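Local atomic coordinates of surface glycan binding protein B (Bacteroides ovatus, PDB entry 6E57), a protein that binds mixed-linkage beta-glucan and probably captures this cereal polysaccharide at the cell surface for a human gut bacterium. Residues Ile65-Thr70 with Leu107-Glu112; Gly374-Met379 with Tyr387-Thr392. All coordinates share one frame; numbering follows the deposited sequence.

The two contacts lie on opposite sides of the centre of an elongated, strand-rich chain, and they do not touch. Their centres are 53 Å apart and their nearest atoms about 38 Å. Contact 1 comes first along the chain, in an N-terminal domain, and closes before contact 2 opens in the C-terminal part. The glycan is bound in that C-terminal part, in a pocket that includes Trp322, Asp326, Tyr371 and Trp372. Contact 2 is the nearer to it by sequence, since 374-379 begins two residues after Trp372. Even so, the side chain of Ser377 is about 13 Å from a bound glucose unit. Both contacts are mainly apolar, one buried and one at the surface.

Contact 1. Residues Ile65-Thr70 with Leu107-Glu112; sequences IALTVT and LKIEVE
Ile65 and Leu107 meet end on, methyl to methyl, across the gap between two strands. The methyl CD1 of Ile65 meets CD2 of Leu107 at 3.7 Å. The CG1 branch of Ile65 lies anti to the carbonyl carbon (chi1 -51°), and an extended chi2 of 177° carries CD1 out to Leu107. Further along, Leu67 and Ile109 pass alongside each other in opposite directions. Here a branch end meets a branch close to the backbone: CD1 of Leu67 lies 3.8 Å from CG2 of Ile109. Val69 and Val111 again meet head on, CG1 to CG1 at 3.8 Å. In both valines CG1 is the methyl anti to the backbone N, which sets the same branch of each valine against the other.

The contact is therefore three apolar pairs in a row. Every second residue on each strand takes part, as expected when two extended strands turn one face inward. The strands run in nearly the same direction, with end-to-end vectors 19° apart. Their CA atoms are 9.9 Å apart at Leu67 and Ile109, and 8.6 Å apart at Val69 and Val111. These spacings are those of facing sheets, with the side chains filling the space between the backbones. All six residues are buried. The pairs are purely apolar and held by van der Waals contact.

Strand 63-70 is the middle strand of a three-stranded antiparallel sheet, between 37-40 and 95-98. Strand 103-113 belongs to the other sheet, between 118-128 and 75-81. The contact thus joins the two layers of a beta-sandwich, as in immunoglobulin-like domains. Trp79 of strand 75-81 touches both Leu67 and Ile109, Phe43 touches Ile65 and Ile109, and Ile38 of strand 37-40 packs on Val111.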
loop_
_atom_site.group_PDB
_atom_site.type_symbol
_atom_site.label_atom_id
_atom_site.label_comp_id
_atom_site.label_asym_id
_atom_site.label_seq_id
_atom_site.Cartn_x
_atom_site.Cartn_y
_atom_site.Cartn_z
ATOM N N ILE A 65 10.995 -16.568 -24.477
ATOM C CA ILE A 65 12.199 -15.749 -24.638
ATOM C C ILE A 65 13.267 -16.607 -25.326
ATOM O O ILE A 65 13.532 -17.727 -24.886
ATOM C CB ILE A 65 12.694 -15.204 -23.282
ATOM C CG1 ILE A 65 11.579 -14.511 -22.496
ATOM C CG2 ILE A 65 13.895 -14.286 -23.474
ATOM C CD1 ILE A 65 12.000 -14.015 -21.132
ATOM N N ALA A 66 13.870 -16.061 -26.393
ATOM C CA ALA A 66 14.905 -16.738 -27.193
ATOM C C ALA A 66 16.200 -15.917 -27.170
ATOM O O ALA A 66 16.229 -14.795 -27.673
ATOM C CB ALA A 66 14.410 -16.935 -28.605
ATOM N N LEU A 67 17.263 -16.497 -26.599
ATOM C CA LEU A 67 18.562 -15.831 -26.454
ATOM C C LEU A 67 19.439 -16.133 -27.675
ATOM O O LEU A 67 19.333 -17.205 -28.266
ATOM C CB LEU A 67 19.250 -16.329 -25.178
ATOM C CG LEU A 67 18.423 -16.269 -23.894
ATOM C CD1 LEU A 67 19.186 -16.895 -22.740
ATOM C CD2 LEU A 67 18.030 -14.840 -23.559
ATOM N N THR A 68 20.293 -15.165 -28.039
ATOM C CA THR A 68 21.508 -15.398 -28.833
ATOM C C THR A 68 22.712 -15.031 -27.956
ATOM O O THR A 68 22.749 -13.943 -27.376
ATOM C CB THR A 68 21.499 -14.621 -30.157
ATOM O OG1 THR A 68 21.068 -13.285 -29.898
ATOM C CG2 THR A 68 20.607 -15.246 -31.207
ATOM N N VAL A 69 23.678 -15.953 -27.859
ATOM C CA VAL A 69 24.733 -15.888 -26.851
ATOM C C VAL A 69 26.096 -16.160 -27.503
ATOM O O VAL A 69 26.202 -16.939 -28.448
ATOM C CB VAL A 69 24.451 -16.879 -25.704
ATOM C CG1 VAL A 69 25.453 -16.736 -24.570
ATOM C CG2 VAL A 69 23.031 -16.745 -25.177
ATOM N N THR A 70 27.130 -15.493 -26.975
ATOM C CA THR A 70 28.539 -15.738 -27.300
ATOM C C THR A 70 29.229 -16.253 -26.038
ATOM O O THR A 70 28.934 -15.762 -24.949
ATOM C CB THR A 70 29.208 -14.460 -27.830
ATOM O OG1 THR A 70 28.405 -13.961 -28.901
ATOM C CG2 THR A 70 30.627 -14.670 -28.315
ATOM N N LEU A 107 12.293 -13.563 -12.566
ATOM C CA LEU A 107 13.005 -14.377 -13.555
ATOM C C LEU A 107 14.493 -14.017 -13.520
ATOM O O LEU A 107 14.840 -12.850 -13.677
ATOM C CB LEU A 107 12.419 -14.119 -14.947
ATOM C CG LEU A 107 13.148 -14.800 -16.106
ATOM C CD1 LEU A 107 13.134 -16.314 -15.945
ATOM C CD2 LEU A 107 12.542 -14.401 -17.445
ATOM N N LYS A 108 15.348 -15.025 -13.308
ATOM C CA LYS A 108 16.800 -14.887 -13.438
ATOM C C LYS A 108 17.267 -15.719 -14.636
ATOM O O LYS A 108 16.854 -16.868 -14.792
ATOM C CB LYS A 108 17.526 -15.336 -12.166
ATOM C CG LYS A 108 17.476 -14.352 -11.004
ATOM C CD LYS A 108 18.126 -14.873 -9.733
ATOM C CE LYS A 108 17.793 -14.048 -8.505
ATOM N NZ LYS A 108 16.392 -14.252 -8.060
ATOM N N ILE A 109 18.120 -15.110 -15.468
ATOM C CA ILE A 109 18.769 -15.762 -16.603
ATOM C C ILE A 109 20.274 -15.805 -16.324
ATOM O O ILE A 109 20.955 -14.791 -16.446
ATOM C CB ILE A 109 18.456 -15.022 -17.921
ATOM C CG1 ILE A 109 16.948 -14.859 -18.139
ATOM C CG2 ILE A 109 19.127 -15.713 -19.101
ATOM C CD1 ILE A 109 16.585 -13.910 -19.259
ATOM N N GLU A 110 20.775 -16.983 -15.940
ATOM C CA GLU A 110 22.185 -17.171 -15.617
ATOM C C GLU A 110 22.873 -17.913 -16.767
ATOM O O GLU A 110 22.523 -19.047 -17.074
ATOM C CB GLU A 110 22.332 -17.925 -14.295
ATOM C CG GLU A 110 21.848 -17.122 -13.100
ATOM C CD GLU A 110 22.318 -17.620 -11.744
ATOM O OE1 GLU A 110 23.234 -18.476 -11.703
ATOM O OE2 GLU A 110 21.767 -17.148 -10.728
ATOM N N VAL A 111 23.844 -17.240 -17.394
ATOM C CA VAL A 111 24.649 -17.796 -18.473
ATOM C C VAL A 111 26.050 -18.080 -17.923
ATOM O O VAL A 111 26.653 -17.217 -17.290
ATOM C CB VAL A 111 24.702 -16.835 -19.677
ATOM C CG1 VAL A 111 25.538 -17.399 -20.817
ATOM C CG2 VAL A 111 23.310 -16.466 -20.166
ATOM N N GLU A 112 26.548 -19.298 -18.169
ATOM C CA GLU A 112 27.888 -19.715 -17.759
ATOM C C GLU A 112 28.596 -20.375 -18.949
ATOM O O GLU A 112 27.990 -21.148 -19.691
ATOM C CB GLU A 112 27.814 -20.675 -16.570
ATOM C CG GLU A 112 29.119 -20.791 -15.803
ATOM C CD GLU A 112 29.118 -21.838 -14.702
ATOM O OE1 GLU A 112 28.642 -22.961 -14.960
ATOM O OE2 GLU A 112 29.590 -21.527 -13.589
#

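Contact 2. Residues Gly374-Met379 with Tyr387-Thr392. With EDO (1,2-ethanediol), chain I.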
loop_
_atom_site.group_PDB
_atom_site.type_symbol
_atom_site.label_atom_id
_atom_site.label_comp_id
_atom_site.label_asym_id
_atom_site.label_seq_id
_atom_site.Cartn_x
_atom_site.Cartn_y
_atom_site.Cartn_z
ATOM N N GLY A 374 -12.309 29.788 -5.308
ATOM C CA GLY A 374 -12.112 28.470 -4.719
ATOM C C GLY A 374 -10.645 28.174 -4.456
ATOM O O GLY A 374 -9.797 28.356 -5.334
ATOM N N LEU A 375 -10.358 27.729 -3.228
ATOM C CA LEU A 375 -9.041 27.264 -2.818
ATOM C C LEU A 375 -8.893 25.780 -3.166
ATOM O O LEU A 375 -7.780 25.255 -3.215
ATOM C CB LEU A 375 -8.882 27.495 -1.315
ATOM C CG LEU A 375 -8.959 28.954 -0.876
ATOM C CD1 LEU A 375 -8.899 29.068 0.638
ATOM C CD2 LEU A 375 -7.848 29.767 -1.519
ATOM N N ALA A 376 -10.034 25.123 -3.391
ATOM C CA ALA A 376 -10.109 23.752 -3.862
ATOM C C ALA A 376 -11.502 23.510 -4.456
ATOM O O ALA A 376 -12.348 24.406 -4.463
ATOM C CB ALA A 376 -9.813 22.806 -2.726
ATOM N N SER A 377 -11.731 22.290 -4.944
ATOM C CA SER A 377 -12.961 21.943 -5.627
ATOM C C SER A 377 -14.159 22.063 -4.685
ATOM O O SER A 377 -14.053 21.809 -3.482
ATOM C CB SER A 377 -12.907 20.555 -6.187
ATOM O OG SER A 377 -14.055 20.309 -6.984
ATOM N N GLU A 378 -15.291 22.443 -5.279
ATOM C CA GLU A 378 -16.621 22.261 -4.715
ATOM C C GLU A 378 -16.807 20.763 -4.435
ATOM O O GLU A 378 -16.440 19.930 -5.266
ATOM C CB GLU A 378 -17.633 22.819 -5.720
ATOM C CG GLU A 378 -19.070 22.878 -5.239
ATOM C CD GLU A 378 -20.051 23.352 -6.305
ATOM O OE1 GLU A 378 -19.653 23.422 -7.494
ATOM O OE2 GLU A 378 -21.211 23.653 -5.954
ATOM N N MET A 379 -17.338 20.421 -3.255
ATOM C CA MET A 379 -17.563 19.024 -2.889
ATOM C C MET A 379 -19.035 18.795 -2.540
ATOM O O MET A 379 -19.611 19.545 -1.768
ATOM C CB MET A 379 -16.717 18.604 -1.686
ATOM C CG MET A 379 -17.033 17.193 -1.219
ATOM S SD MET A 379 -16.145 16.719 0.273
ATOM C CE MET A 379 -17.014 17.681 1.510
ATOM N N TYR A 387 -12.881 18.065 6.237
ATOM C CA TYR A 387 -12.193 18.511 5.025
ATOM C C TYR A 387 -10.810 19.053 5.408
ATOM O O TYR A 387 -10.721 20.014 6.168
ATOM C CB TYR A 387 -13.023 19.585 4.314
ATOM C CG TYR A 387 -12.615 19.853 2.889
ATOM C CD1 TYR A 387 -11.547 20.681 2.589
ATOM C CD2 TYR A 387 -13.302 19.274 1.836
ATOM C CE1 TYR A 387 -11.166 20.920 1.278
ATOM C CE2 TYR A 387 -12.936 19.505 0.521
ATOM C CZ TYR A 387 -11.864 20.330 0.239
ATOM O OH TYR A 387 -11.514 20.558 -1.062
ATOM N N THR A 388 -9.742 18.431 4.895
ATOM C CA THR A 388 -8.379 18.933 5.109
ATOM C C THR A 388 -7.837 19.523 3.801
ATOM O O THR A 388 -8.146 19.048 2.719
ATOM C CB THR A 388 -7.449 17.853 5.679
ATOM O OG1 THR A 388 -7.418 16.752 4.776
ATOM C CG2 THR A 388 -7.873 17.366 7.047
ATOM N N LEU A 389 -7.031 20.579 3.935
ATOM C CA LEU A 389 -6.434 21.293 2.821
ATOM C C LEU A 389 -5.113 21.906 3.287
ATOM O O LEU A 389 -5.068 22.583 4.319
ATOM C CB LEU A 389 -7.402 22.382 2.353
ATOM C CG LEU A 389 -6.889 23.287 1.232
ATOM C CD1 LEU A 389 -6.937 22.571 -0.111
ATOM C CD2 LEU A 389 -7.684 24.583 1.176
ATOM N N ILE A 390 -4.050 21.667 2.515
ATOM C CA ILE A 390 -2.750 22.266 2.762
ATOM C C ILE A 390 -2.750 23.669 2.150
ATOM O O ILE A 390 -2.977 23.822 0.950
ATOM C CB ILE A 390 -1.616 21.379 2.208
ATOM C CG1 ILE A 390 -1.583 20.026 2.924
ATOM C CG2 ILE A 390 -0.273 22.091 2.287
ATOM C CD1 ILE A 390 -0.555 19.066 2.384
ATOM N N LEU A 391 -2.503 24.676 2.996
ATOM C CA LEU A 391 -2.440 26.073 2.593
ATOM C C LEU A 391 -1.019 26.403 2.119
ATOM O O LEU A 391 -0.097 26.519 2.928
ATOM C CB LEU A 391 -2.848 26.954 3.779
ATOM C CG LEU A 391 -4.257 26.717 4.321
ATOM C CD1 LEU A 391 -4.508 27.547 5.567
ATOM C CD2 LEU A 391 -5.304 27.016 3.263
ATOM N N THR A 392 -0.862 26.556 0.800
ATOM C CA THR A 392 0.395 26.976 0.182
ATOM C C THR A 392 0.603 28.477 0.413
ATOM O O THR A 392 -0.298 29.172 0.871
ATOM C CB THR A 392 0.409 26.659 -1.318
ATOM O OG1 THR A 392 -0.673 27.364 -1.929
ATOM C CG2 THR A 392 0.294 25.179 -1.611
HETATM C C1 EDO I . -14.629 27.427 -9.056
HETATM O O1 EDO I . -13.779 26.333 -8.681
HETATM C C2 EDO I . -14.529 28.547 -8.020
HETATM O O2 EDO I . -13.499 29.483 -8.381
#
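Ala376 packs between Tyr387 and Leu389 of the other segment, and most of the contact is apolar. Its CB lies 3.9 Å from CD1 of Leu389 and also sits at the edge of the Tyr387 ring, near the ring plane, beside the hydroxyl. Leu389 uses both of its branches, since CD2 packs against CB of Leu375 at 4.0 Å.

The second kind is a Met-aromatic contact. The sulfur SD of Met379 is 5.3 Å from the centroid of the Tyr387 ring and 88° off the ring normal, so it meets the edge and not a face. The two side chains run alongside each other, pointing opposite ways. Met379 is bent at chi3 (73°), which leaves CE as well as SD 4.1 Å from CD2 of Tyr387. Replacing Tyr387 by an alanine would probably cost Met379 the ring edge beside its sulfur and open a gap beside CB of Ala376.

Polar bonds stay on the loop side. OG of Ser377 donates to O of Glu378 at 3.0 Å, tilted 28° from the carbonyl plane. Gly374 N makes a weak hydrogen bond to O2 of an ethanediol, probably from the crystallisation liquor. Ala376 O accepts a bond from Gln366 NE2.

The segments belong to two facing layers. Leu375 and Met379 bond through their backbones to strand 364-369, while Tyr387 and Leu389 bond to strand 349-356. Side chains thus meet between layers, as in a beta-sandwich, in the C-terminal part that binds the glycan.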